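Local coordinates for GH26C (Muricauda sp. MAR_2010_75, PDB 6Q78), which probably hydrolyses internal beta-1,4-mannosidic linkages in mannans, as a family 26 glycoside hydrolase with a TIM-barrel fold, at residues Asn79-Gly84 with Gly368-Trp373; Lys104-Asp109 with Val402-Asp407; Phe119-Leu124 with Phe156-Arg161; Gln198-Ile203 with Gln250-Tyr255. All coordinates share one frame; numbering follows the deposited sequence.

Interaction 1 of 4, residues Asn79-Gly84 with Gly368-Trp373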
# COMPACT_ATOMS: atom_id res chain seq x y z
N ASN A 79 18.34 0.53 -7.13
CA ASN A 79 19.21 -0.32 -6.32
C ASN A 79 18.82 -0.43 -4.85
O ASN A 79 19.60 -1.01 -4.09
CB ASN A 79 20.65 0.19 -6.38
CG ASN A 79 20.78 1.61 -5.91
OD1 ASN A 79 19.87 2.17 -5.30
ND2 ASN A 79 21.93 2.22 -6.19
N SER A 80 17.69 0.10 -4.42
CA SER A 80 17.37 0.12 -3.00
C SER A 80 15.85 0.04 -2.88
O SER A 80 15.13 0.09 -3.89
CB SER A 80 17.82 1.43 -2.34
OG SER A 80 19.24 1.58 -2.37
N PHE A 81 15.36 -0.06 -1.63
CA PHE A 81 13.92 0.01 -1.41
C PHE A 81 13.60 0.46 0.02
O PHE A 81 14.32 0.14 0.98
CB PHE A 81 13.21 -1.33 -1.71
CG PHE A 81 13.79 -2.51 -0.99
CD1 PHE A 81 13.36 -2.83 0.29
CD2 PHE A 81 14.75 -3.29 -1.59
CE1 PHE A 81 13.93 -3.89 0.98
CE2 PHE A 81 15.32 -4.39 -0.92
CZ PHE A 81 14.90 -4.70 0.37
N ILE A 82 12.51 1.20 0.15
CA ILE A 82 12.04 1.61 1.48
C ILE A 82 11.28 0.47 2.12
O ILE A 82 10.53 -0.24 1.44
CB ILE A 82 11.16 2.86 1.33
CG1 ILE A 82 12.01 4.03 0.82
CG2 ILE A 82 10.51 3.25 2.67
CD1 ILE A 82 11.18 5.27 0.40
N VAL A 83 11.48 0.29 3.43
CA VAL A 83 10.71 -0.67 4.22
C VAL A 83 9.79 0.09 5.16
O VAL A 83 10.24 0.95 5.92
CB VAL A 83 11.66 -1.58 5.01
CG1 VAL A 83 10.90 -2.41 6.05
CG2 VAL A 83 12.40 -2.50 4.01
N GLY A 84 8.51 -0.26 5.12
CA GLY A 84 7.56 0.33 6.05
C GLY A 84 6.63 -0.68 6.70
O GLY A 84 6.80 -1.90 6.56
N GLY A 368 10.31 0.08 -5.42
CA GLY A 368 10.49 1.31 -4.65
C GLY A 368 10.30 1.09 -3.17
O GLY A 368 10.92 1.78 -2.36
N PHE A 369 9.44 0.15 -2.79
CA PHE A 369 9.14 -0.04 -1.38
C PHE A 369 8.50 -1.39 -1.15
O PHE A 369 7.95 -2.01 -2.06
CB PHE A 369 8.27 1.08 -0.81
CG PHE A 369 6.87 1.12 -1.35
CD1 PHE A 369 6.58 1.86 -2.46
CD2 PHE A 369 5.85 0.44 -0.72
CE1 PHE A 369 5.24 1.93 -2.96
CE2 PHE A 369 4.51 0.53 -1.18
CZ PHE A 369 4.23 1.27 -2.29
N THR A 370 8.61 -1.85 0.10
CA THR A 370 7.80 -2.96 0.57
C THR A 370 7.23 -2.59 1.93
O THR A 370 7.77 -1.74 2.63
CB THR A 370 8.56 -4.27 0.56
OG1 THR A 370 7.63 -5.34 0.84
CG2 THR A 370 9.65 -4.26 1.59
N MET A 371 6.12 -3.22 2.29
CA MET A 371 5.45 -2.90 3.55
C MET A 371 4.96 -4.16 4.25
O MET A 371 4.31 -5.01 3.64
CB MET A 371 4.26 -1.97 3.30
CG MET A 371 3.67 -1.34 4.60
SD MET A 371 2.05 -0.62 4.30
CE MET A 371 1.00 -2.08 4.14
N PHE A 372 5.27 -4.25 5.54
CA PHE A 372 4.74 -5.28 6.41
C PHE A 372 3.34 -4.88 6.90
O PHE A 372 3.02 -3.69 7.06
CB PHE A 372 5.66 -5.38 7.63
CG PHE A 372 7.01 -5.95 7.31
CD1 PHE A 372 7.16 -7.30 7.06
CD2 PHE A 372 8.15 -5.13 7.24
CE1 PHE A 372 8.41 -7.85 6.75
CE2 PHE A 372 9.40 -5.70 6.94
CZ PHE A 372 9.52 -7.05 6.70
N TRP A 373 2.50 -5.90 7.13
CA TRP A 373 1.24 -5.63 7.81
C TRP A 373 1.50 -5.24 9.27
O TRP A 373 2.64 -5.25 9.74
CB TRP A 373 0.26 -6.80 7.64
CG TRP A 373 -1.16 -6.38 7.81
CD1 TRP A 373 -2.05 -6.85 8.74
CD2 TRP A 373 -1.88 -5.39 7.04
NE1 TRP A 373 -3.26 -6.22 8.61
CE2 TRP A 373 -3.19 -5.32 7.58
CE3 TRP A 373 -1.54 -4.57 5.95
CZ2 TRP A 373 -4.17 -4.45 7.07
CZ3 TRP A 373 -2.52 -3.70 5.45
CH2 TRP A 373 -3.81 -3.65 6.02
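The Phe372 ring turns an edge to Val83: CE2 of Phe372 lies 3.7 Å from Val83 CG1, near the ring plane. The Phe81 ring is approached obliquely by the methyl of Thr370, with CD1 of Phe81 4.2 Å from CG2 of Thr370. These residues close the (beta/alpha)8 barrel, where strand 81-86 and strand 369-372, the first and last of its eight strands, run in parallel at the seam. Phe372 CG stands anti to the carbonyl carbon, beside the backbone N (chi1 -69°), and the CE2 side of the ring is the part that meets Val83. Phe81, Val83, Thr370 and Phe372 form an apolar patch beneath helix 351-361, whose Leu360 covers Phe81 and Thr370 and whose Leu356 covers Phe372. Thr370 OG1 is turned instead to the carbonyl of Leu333 on the next strand. On the other face of the sheet, CB of Ile82 rests 4.0 Å from CB of Phe369, while the Phe369 ring leads away. Gly84 has no side chain, and CG of Met371 settles 3.7 Å from Gly84 C. Four backbone bonds zip the strands together in the parallel pattern, Ile82 and Gly84 each using both N and O; in the shortest, Thr370 N donates to Ile82 O at 2.8 Å.

Interaction 2 of 4, residues Lys104-Asp109 with Val402-Asp407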
# COMPACT_ATOMS: atom_id res chain seq x y z
N LYS A 104 11.54 0.55 18.15
CA LYS A 104 11.96 -0.22 19.33
C LYS A 104 13.04 -1.22 18.96
O LYS A 104 13.97 -1.48 19.74
CB LYS A 104 10.79 -1.00 19.94
CG LYS A 104 9.58 -0.17 20.47
CD LYS A 104 8.60 -1.13 21.16
CE LYS A 104 7.39 -0.45 21.74
NZ LYS A 104 6.37 -0.11 20.67
N MET A 105 12.89 -1.85 17.79
CA MET A 105 13.76 -2.94 17.35
C MET A 105 15.09 -2.42 16.81
O MET A 105 16.16 -2.90 17.22
CB MET A 105 13.01 -3.71 16.24
CG MET A 105 13.73 -4.98 15.73
SD MET A 105 13.94 -6.26 17.03
CE MET A 105 15.74 -6.21 17.28
N THR A 106 15.04 -1.44 15.89
CA THR A 106 16.20 -1.03 15.10
C THR A 106 16.80 0.30 15.52
O THR A 106 17.93 0.60 15.10
CB THR A 106 15.84 -0.88 13.61
OG1 THR A 106 15.07 0.33 13.39
CG2 THR A 106 15.09 -2.09 13.08
N GLY A 107 16.08 1.10 16.30
CA GLY A 107 16.48 2.46 16.60
C GLY A 107 16.00 3.49 15.60
O GLY A 107 16.07 4.71 15.91
N SER A 108 15.51 3.06 14.43
CA SER A 108 14.96 3.95 13.41
C SER A 108 13.48 3.68 13.23
O SER A 108 13.05 2.54 13.29
CB SER A 108 15.67 3.72 12.08
OG SER A 108 15.09 4.55 11.08
N ASP A 109 12.71 4.73 12.97
CA ASP A 109 11.35 4.54 12.47
C ASP A 109 11.38 3.87 11.09
O ASP A 109 12.41 3.86 10.41
CB ASP A 109 10.64 5.89 12.34
CG ASP A 109 9.97 6.34 13.61
OD1 ASP A 109 9.43 5.49 14.35
OD2 ASP A 109 9.93 7.58 13.88
N VAL A 402 18.31 -1.68 2.08
CA VAL A 402 17.14 -1.34 2.90
C VAL A 402 17.20 0.11 3.37
O VAL A 402 18.20 0.55 3.95
CB VAL A 402 17.02 -2.29 4.11
CG1 VAL A 402 16.03 -1.76 5.14
CG2 VAL A 402 16.64 -3.70 3.67
N ILE A 403 16.10 0.84 3.17
CA ILE A 403 15.97 2.24 3.60
C ILE A 403 14.89 2.32 4.68
O ILE A 403 13.71 2.06 4.40
CB ILE A 403 15.63 3.15 2.41
CG1 ILE A 403 16.74 3.05 1.36
CG2 ILE A 403 15.39 4.61 2.80
CD1 ILE A 403 16.42 3.80 0.09
N LEU A 404 15.28 2.73 5.90
CA LEU A 404 14.36 3.09 6.98
C LEU A 404 14.35 4.62 7.12
O LEU A 404 15.01 5.32 6.36
CB LEU A 404 14.79 2.41 8.28
CG LEU A 404 14.78 0.88 8.27
CD1 LEU A 404 15.28 0.30 9.60
CD2 LEU A 404 13.40 0.33 7.94
N ALA A 405 13.65 5.14 8.13
CA ALA A 405 13.55 6.59 8.27
C ALA A 405 14.92 7.25 8.34
O ALA A 405 15.15 8.29 7.71
CB ALA A 405 12.73 6.99 9.51
N ASP A 406 15.87 6.66 9.06
CA ASP A 406 17.13 7.36 9.27
C ASP A 406 17.88 7.57 7.97
O ASP A 406 18.55 8.60 7.82
CB ASP A 406 17.97 6.67 10.35
CG ASP A 406 17.46 6.97 11.77
OD1 ASP A 406 16.57 7.82 11.94
OD2 ASP A 406 17.94 6.33 12.73
N ASP A 407 17.73 6.66 7.00
CA ASP A 407 18.45 6.85 5.75
C ASP A 407 17.57 7.25 4.57
O ASP A 407 17.98 7.15 3.41
CB ASP A 407 19.41 5.69 5.43
CG ASP A 407 18.75 4.34 5.47
OD1 ASP A 407 17.81 4.15 6.27
OD2 ASP A 407 19.25 3.44 4.75
O HOH W 1 18.09 7.11 15.28
O HOH W 2 14.02 7.35 13.15
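Ser108 meets Asp406 along its whole side chain. Its CB lies 3.5 Å from OD2 of Asp406, and its OG stands anti to the backbone N (chi1 177°), where it acts on two backbones at once. The oxygen accepts from Asp406 N at 3.0 Å and gives its own proton to Asp109 O at 2.8 Å, in the carbonyl plane and on a lone pair. Asp109 O takes a second bond, from Ala405 N at 2.9 Å, with this donor 37° above the carbonyl plane. Hydroxyl and carbonyl thus bind two consecutive N-H groups of the other segment and are coupled to each other. Van der Waals contacts flank these bonds: CB of Ala405 packs 3.7 Å from CB of Asp109, and Leu404 and Thr106 reach tip to tip, Leu404 CD1 to Thr106 OG1. Thr106 OG1 also accepts from Ser108 N in an ST turn, holding the chain as it leaves the helix at Gly107, and is hydrogen-bonded to Ile102 O within the helix. At the solvent side, two waters link the Asp406 carboxylate to the backbone, one donating to OD2 and to Gly107 O, the other donating to OD1 and accepting from Asp109 N. The contact joins the C-terminal end of helix 101-106 to the turn after strand 402-403, which pairs with strand 81-86; Leu404 packs on Val83 of that strand, and Thr106 on Phe393 of helix 390-397.

Interaction 3 of 4, residues Phe119-Leu124 with Phe156-Arg161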
# COMPACT_ATOMS: atom_id res chain seq x y z
N PHE A 119 -12.03 3.41 8.31
CA PHE A 119 -12.83 4.13 9.30
C PHE A 119 -13.20 5.54 8.80
O PHE A 119 -14.19 6.12 9.26
CB PHE A 119 -12.05 4.19 10.62
CG PHE A 119 -11.94 2.84 11.37
CD1 PHE A 119 -12.96 1.89 11.31
CD2 PHE A 119 -10.75 2.51 12.00
CE1 PHE A 119 -12.84 0.66 11.97
CE2 PHE A 119 -10.64 1.29 12.69
CZ PHE A 119 -11.67 0.37 12.64
N ILE A 120 -12.41 6.09 7.88
CA ILE A 120 -12.69 7.42 7.34
C ILE A 120 -13.95 7.40 6.50
O ILE A 120 -14.67 8.43 6.42
CB ILE A 120 -11.44 7.88 6.58
CG1 ILE A 120 -10.26 7.99 7.58
CG2 ILE A 120 -11.67 9.19 5.83
CD1 ILE A 120 -8.91 8.14 6.89
N THR A 121 -14.28 6.27 5.88
CA THR A 121 -15.44 6.19 5.00
C THR A 121 -16.61 5.42 5.63
O THR A 121 -17.60 5.13 4.95
CB THR A 121 -15.11 5.54 3.65
OG1 THR A 121 -14.68 4.18 3.85
CG2 THR A 121 -14.03 6.34 2.92
N ASP A 122 -16.54 5.11 6.91
CA ASP A 122 -17.61 4.33 7.52
C ASP A 122 -18.93 5.10 7.48
O ASP A 122 -18.95 6.32 7.68
CB ASP A 122 -17.27 4.03 8.99
CG ASP A 122 -18.13 2.88 9.54
OD1 ASP A 122 -19.29 3.12 9.96
OD2 ASP A 122 -17.66 1.72 9.46
N ASP A 123 -20.03 4.38 7.22
CA ASP A 123 -21.35 5.01 7.23
C ASP A 123 -21.61 5.76 8.53
O ASP A 123 -22.32 6.77 8.53
CB ASP A 123 -22.44 3.95 7.11
CG ASP A 123 -22.54 3.31 5.72
OD1 ASP A 123 -21.92 3.80 4.77
OD2 ASP A 123 -23.29 2.31 5.60
N LEU A 124 -21.06 5.29 9.64
CA LEU A 124 -21.38 5.92 10.91
C LEU A 124 -20.38 6.99 11.32
O LEU A 124 -20.52 7.56 12.41
CB LEU A 124 -21.43 4.87 12.02
CG LEU A 124 -22.54 3.84 11.86
CD1 LEU A 124 -22.59 3.00 13.12
CD2 LEU A 124 -23.87 4.52 11.59
N PHE A 156 -2.10 4.49 1.49
CA PHE A 156 -3.43 4.12 2.00
C PHE A 156 -4.04 3.00 1.18
O PHE A 156 -4.13 3.11 -0.06
CB PHE A 156 -4.42 5.28 1.89
CG PHE A 156 -4.38 6.25 3.04
CD1 PHE A 156 -3.31 7.15 3.17
CD2 PHE A 156 -5.40 6.26 3.98
CE1 PHE A 156 -3.27 8.08 4.23
CE2 PHE A 156 -5.38 7.22 5.02
CZ PHE A 156 -4.32 8.13 5.13
N CYS A 157 -4.50 1.96 1.87
CA CYS A 157 -5.42 0.98 1.29
C CYS A 157 -6.82 1.36 1.75
O CYS A 157 -7.03 2.38 2.41
CB CYS A 157 -5.02 -0.45 1.67
SG CYS A 157 -5.10 -0.78 3.46
N TRP A 158 -7.83 0.56 1.36
CA TRP A 158 -9.22 0.89 1.67
C TRP A 158 -10.00 -0.40 1.88
O TRP A 158 -10.48 -1.01 0.90
CB TRP A 158 -9.80 1.71 0.53
CG TRP A 158 -11.17 2.24 0.82
CD1 TRP A 158 -11.80 2.32 2.05
CD2 TRP A 158 -12.06 2.84 -0.12
NE1 TRP A 158 -13.05 2.91 1.91
CE2 TRP A 158 -13.23 3.24 0.59
CE3 TRP A 158 -12.01 3.05 -1.49
CZ2 TRP A 158 -14.29 3.88 -0.04
CZ3 TRP A 158 -13.10 3.65 -2.12
CH2 TRP A 158 -14.21 4.06 -1.40
N HIS A 159 -10.18 -0.79 3.15
CA HIS A 159 -11.07 -1.90 3.46
C HIS A 159 -12.48 -1.32 3.51
O HIS A 159 -13.02 -0.94 4.57
CB HIS A 159 -10.65 -2.61 4.73
CG HIS A 159 -9.45 -3.48 4.56
ND1 HIS A 159 -8.16 -2.98 4.65
CD2 HIS A 159 -9.32 -4.82 4.34
CE1 HIS A 159 -7.30 -3.97 4.45
NE2 HIS A 159 -7.98 -5.09 4.24
N PHE A 160 -13.07 -1.23 2.31
CA PHE A 160 -14.34 -0.54 2.06
C PHE A 160 -15.50 -1.49 2.33
O PHE A 160 -15.66 -2.50 1.65
CB PHE A 160 -14.28 -0.07 0.60
CG PHE A 160 -15.52 0.65 0.07
CD1 PHE A 160 -16.40 1.30 0.91
CD2 PHE A 160 -15.74 0.70 -1.30
CE1 PHE A 160 -17.52 1.97 0.37
CE2 PHE A 160 -16.86 1.32 -1.82
CZ PHE A 160 -17.75 1.95 -0.99
N ARG A 161 -16.26 -1.22 3.38
CA ARG A 161 -17.40 -2.07 3.70
C ARG A 161 -18.43 -1.98 2.58
O ARG A 161 -18.68 -0.90 2.03
CB ARG A 161 -17.99 -1.69 5.06
CG ARG A 161 -17.00 -1.98 6.19
CD ARG A 161 -17.48 -1.48 7.54
NE ARG A 161 -16.34 -1.37 8.44
CZ ARG A 161 -15.84 -2.36 9.16
NH1 ARG A 161 -16.38 -3.57 9.13
NH2 ARG A 161 -14.75 -2.12 9.92
O HOH W 3 -16.45 1.98 4.29
O HOH W 4 -15.93 1.58 6.97
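Thr121 lies at about a right angle across the pyrrole edge of the Trp158 indole, its CG2 3.7 Å from NE1 and its OG1 slightly out of the ring plane. OG1, set between backbone N and carbonyl carbon by a chi1 of 63°, accepts the indole N-H from Trp158 NE1 at 2.8 Å, the bond bent to 153°. On one face of the indole sits CB of Phe160, toward the rim, and CZ2 of Trp158 in turn lies over a face of the Phe160 ring. A water 2.9 Å from Thr121 OG1 also takes a weak bond from Arg161 N. Beyond it, the extended Arg161 chain brings NE to OD2 of Asp122 in a long salt bridge of 3.5 Å, with the carboxylate and guanidinium planes 60° apart. A second water donates to Asp122 OD2 at 3.0 Å and accepts weakly from Arg161 NE. The other carboxylate oxygen, OD1, receives Leu124 N in an Asx turn, which steadies the group. Phe119 CE1 comes to NH2 of Arg161 at 3.9 Å, at the guanidinium edge, while NH1 goes to Glu167 O. Deeper in, CD1 of Ile120 touches the edge of the Phe156 ring. These loops follow the neighbouring parallel strands 112-116 and 153-157 at the C-terminal ends of the barrel strands, where family 26 enzymes have their active site; His159 NE2 there is hydrogen-bonded to a Tris molecule, probably from the crystallisation liquor. The buried Trp-Thr bond is short and directional, whereas the ion pair is long and water-bridged, which suggests diffuse electrostatic attraction.

Interaction 4 of 4, residues Gln198-Ile203 with Gln250-Tyr255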
# COMPACT_ATOMS: atom_id res chain seq x y z
N GLN A 198 -20.23 9.64 -2.94
CA GLN A 198 -20.09 10.33 -1.66
C GLN A 198 -18.89 9.82 -0.89
O GLN A 198 -18.19 10.60 -0.23
CB GLN A 198 -21.38 10.21 -0.85
CG GLN A 198 -21.47 11.18 0.32
CD GLN A 198 -20.59 10.79 1.49
OE1 GLN A 198 -20.53 9.62 1.88
NE2 GLN A 198 -19.89 11.78 2.06
N LYS A 199 -18.62 8.51 -0.95
CA LYS A 199 -17.43 7.98 -0.28
C LYS A 199 -16.15 8.54 -0.90
O LYS A 199 -15.19 8.87 -0.19
CB LYS A 199 -17.40 6.45 -0.35
CG LYS A 199 -18.57 5.74 0.32
CD LYS A 199 -18.81 6.22 1.76
CE LYS A 199 -19.84 5.27 2.43
NZ LYS A 199 -20.11 5.69 3.86
N LEU A 200 -16.10 8.62 -2.24
CA LEU A 200 -14.93 9.22 -2.88
C LEU A 200 -14.80 10.70 -2.51
O LEU A 200 -13.68 11.21 -2.36
CB LEU A 200 -14.99 9.05 -4.40
CG LEU A 200 -14.96 7.59 -4.84
CD1 LEU A 200 -14.96 7.65 -6.37
CD2 LEU A 200 -13.73 6.84 -4.34
N GLU A 201 -15.92 11.39 -2.36
CA GLU A 201 -15.86 12.79 -1.93
C GLU A 201 -15.27 12.90 -0.53
O GLU A 201 -14.52 13.85 -0.25
CB GLU A 201 -17.25 13.42 -2.02
CG GLU A 201 -17.69 13.61 -3.49
CD GLU A 201 -19.21 13.64 -3.71
OE1 GLU A 201 -19.97 13.86 -2.73
OE2 GLU A 201 -19.65 13.46 -4.87
N LYS A 202 -15.58 11.94 0.35
CA LYS A 202 -14.97 11.95 1.69
C LYS A 202 -13.48 11.65 1.61
O LYS A 202 -12.67 12.32 2.26
CB LYS A 202 -15.67 10.91 2.59
CG LYS A 202 -15.07 10.80 4.00
CD LYS A 202 -15.19 12.16 4.74
CE LYS A 202 -14.36 12.16 6.04
NZ LYS A 202 -14.87 11.14 7.03
N ILE A 203 -13.08 10.67 0.79
CA ILE A 203 -11.65 10.43 0.59
C ILE A 203 -10.96 11.70 0.08
O ILE A 203 -9.87 12.05 0.54
CB ILE A 203 -11.44 9.24 -0.36
CG1 ILE A 203 -11.78 7.94 0.39
CG2 ILE A 203 -9.97 9.23 -0.90
CD1 ILE A 203 -11.71 6.70 -0.49
N GLN A 250 -11.25 2.88 -13.54
CA GLN A 250 -11.13 4.08 -14.35
C GLN A 250 -12.08 5.17 -13.86
O GLN A 250 -11.70 6.35 -13.81
CB GLN A 250 -11.36 3.76 -15.83
CG GLN A 250 -10.29 2.81 -16.37
CD GLN A 250 -10.51 2.48 -17.82
OE1 GLN A 250 -11.59 2.71 -18.37
NE2 GLN A 250 -9.49 1.90 -18.46
N PHE A 251 -13.31 4.79 -13.50
CA PHE A 251 -14.22 5.77 -12.93
C PHE A 251 -13.62 6.39 -11.67
O PHE A 251 -13.67 7.62 -11.49
CB PHE A 251 -15.57 5.15 -12.57
CG PHE A 251 -16.43 6.10 -11.83
CD1 PHE A 251 -17.17 7.05 -12.53
CD2 PHE A 251 -16.47 6.08 -10.45
CE1 PHE A 251 -17.92 7.97 -11.84
CE2 PHE A 251 -17.21 7.00 -9.75
CZ PHE A 251 -17.94 7.95 -10.44
N THR A 252 -13.01 5.56 -10.82
CA THR A 252 -12.51 6.04 -9.54
C THR A 252 -11.36 7.01 -9.73
O THR A 252 -11.32 8.08 -9.10
CB THR A 252 -12.08 4.85 -8.69
OG1 THR A 252 -13.23 4.03 -8.45
CG2 THR A 252 -11.54 5.29 -7.35
N VAL A 253 -10.39 6.64 -10.57
CA VAL A 253 -9.27 7.56 -10.80
C VAL A 253 -9.75 8.89 -11.36
O VAL A 253 -9.34 9.97 -10.91
CB VAL A 253 -8.24 6.89 -11.71
CG1 VAL A 253 -7.17 7.90 -12.16
CG2 VAL A 253 -7.60 5.73 -10.96
N THR A 254 -10.61 8.83 -12.39
CA THR A 254 -11.05 10.06 -13.03
C THR A 254 -11.88 10.92 -12.08
O THR A 254 -11.76 12.15 -12.09
CB THR A 254 -11.81 9.69 -14.30
OG1 THR A 254 -10.90 9.02 -15.20
CG2 THR A 254 -12.41 10.91 -14.99
N TYR A 255 -12.73 10.29 -11.26
CA TYR A 255 -13.55 11.09 -10.36
C TYR A 255 -12.69 11.80 -9.32
O TYR A 255 -12.91 12.98 -9.03
CB TYR A 255 -14.59 10.19 -9.69
CG TYR A 255 -15.75 10.96 -9.06
CD1 TYR A 255 -16.72 11.53 -9.85
CD2 TYR A 255 -15.87 11.08 -7.68
CE1 TYR A 255 -17.78 12.22 -9.29
CE2 TYR A 255 -16.95 11.76 -7.11
CZ TYR A 255 -17.88 12.34 -7.92
OH TYR A 255 -18.95 13.04 -7.37
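Leu200 points at helix 242-259 and meets three of its residues. Its CD1 comes obliquely to the Tyr255 ring, 3.8 Å from CD2, and obliquely again to Phe251, 4.1 Å from CE2. The other methyl, CD2, lies 4.0 Å from CG2 of Thr252, whose side chain crosses that of leucine at about a right angle. The two aromatic residues, one turn apart, are themselves packed, CB of Tyr255 resting over the rim of a Phe251 face. Tyr255 holds CG anti to its backbone N (chi1 -163°); its side chain crosses Leu200 obliquely, and the hydroxyl reaches Glu201, the next residue on the opposing helix. There the phenol OH donates to OE2 of Glu201 at 2.6 Å, a short bond made on the anti lone pair. OE2 stands at the edge of the ring and in its plane, and the carboxylate is turned only 30° from that plane. Such a bond would help keep both flat groups from rotating, and it gives the partly exposed end of the contact a polar finish. The hydroxyl of Thr252 turns elsewhere, to Leu248 O and Tyr196 OH. The segment axes are 11.0 Å apart and cross at -45°, a wide spacing filled by the large side chains. Helices 193-208 and 242-259, which follow strands 153-157 and 220-223, are neighbours in the outer layer of the barrel; beneath them Ile203 and Val253 both pack on strand 265-269.

How the interactions relate
From the N terminus, strand 81-86 opens interaction 1 and the end of helix 101-106 opens interaction 2. Interaction 3 then closes a short loop between residues 119-124 and 156-161, and interaction 4 closes another between helices 193-208 and 242-259; the two follow in series. Both lie within the long loops that interactions 1 and 2 close at residues 368-373 and 402-407, and these long loops cross. Interactions 1 and 2 join through Ile403, whose backbone bonds to Phe81 and Val83. Interactions 3 and 4 join through Lys199, which reaches Asp123 and the carbonyl of Thr121. Trp373 on His159 and Cys157 links interactions 1 and 3 across the barrel.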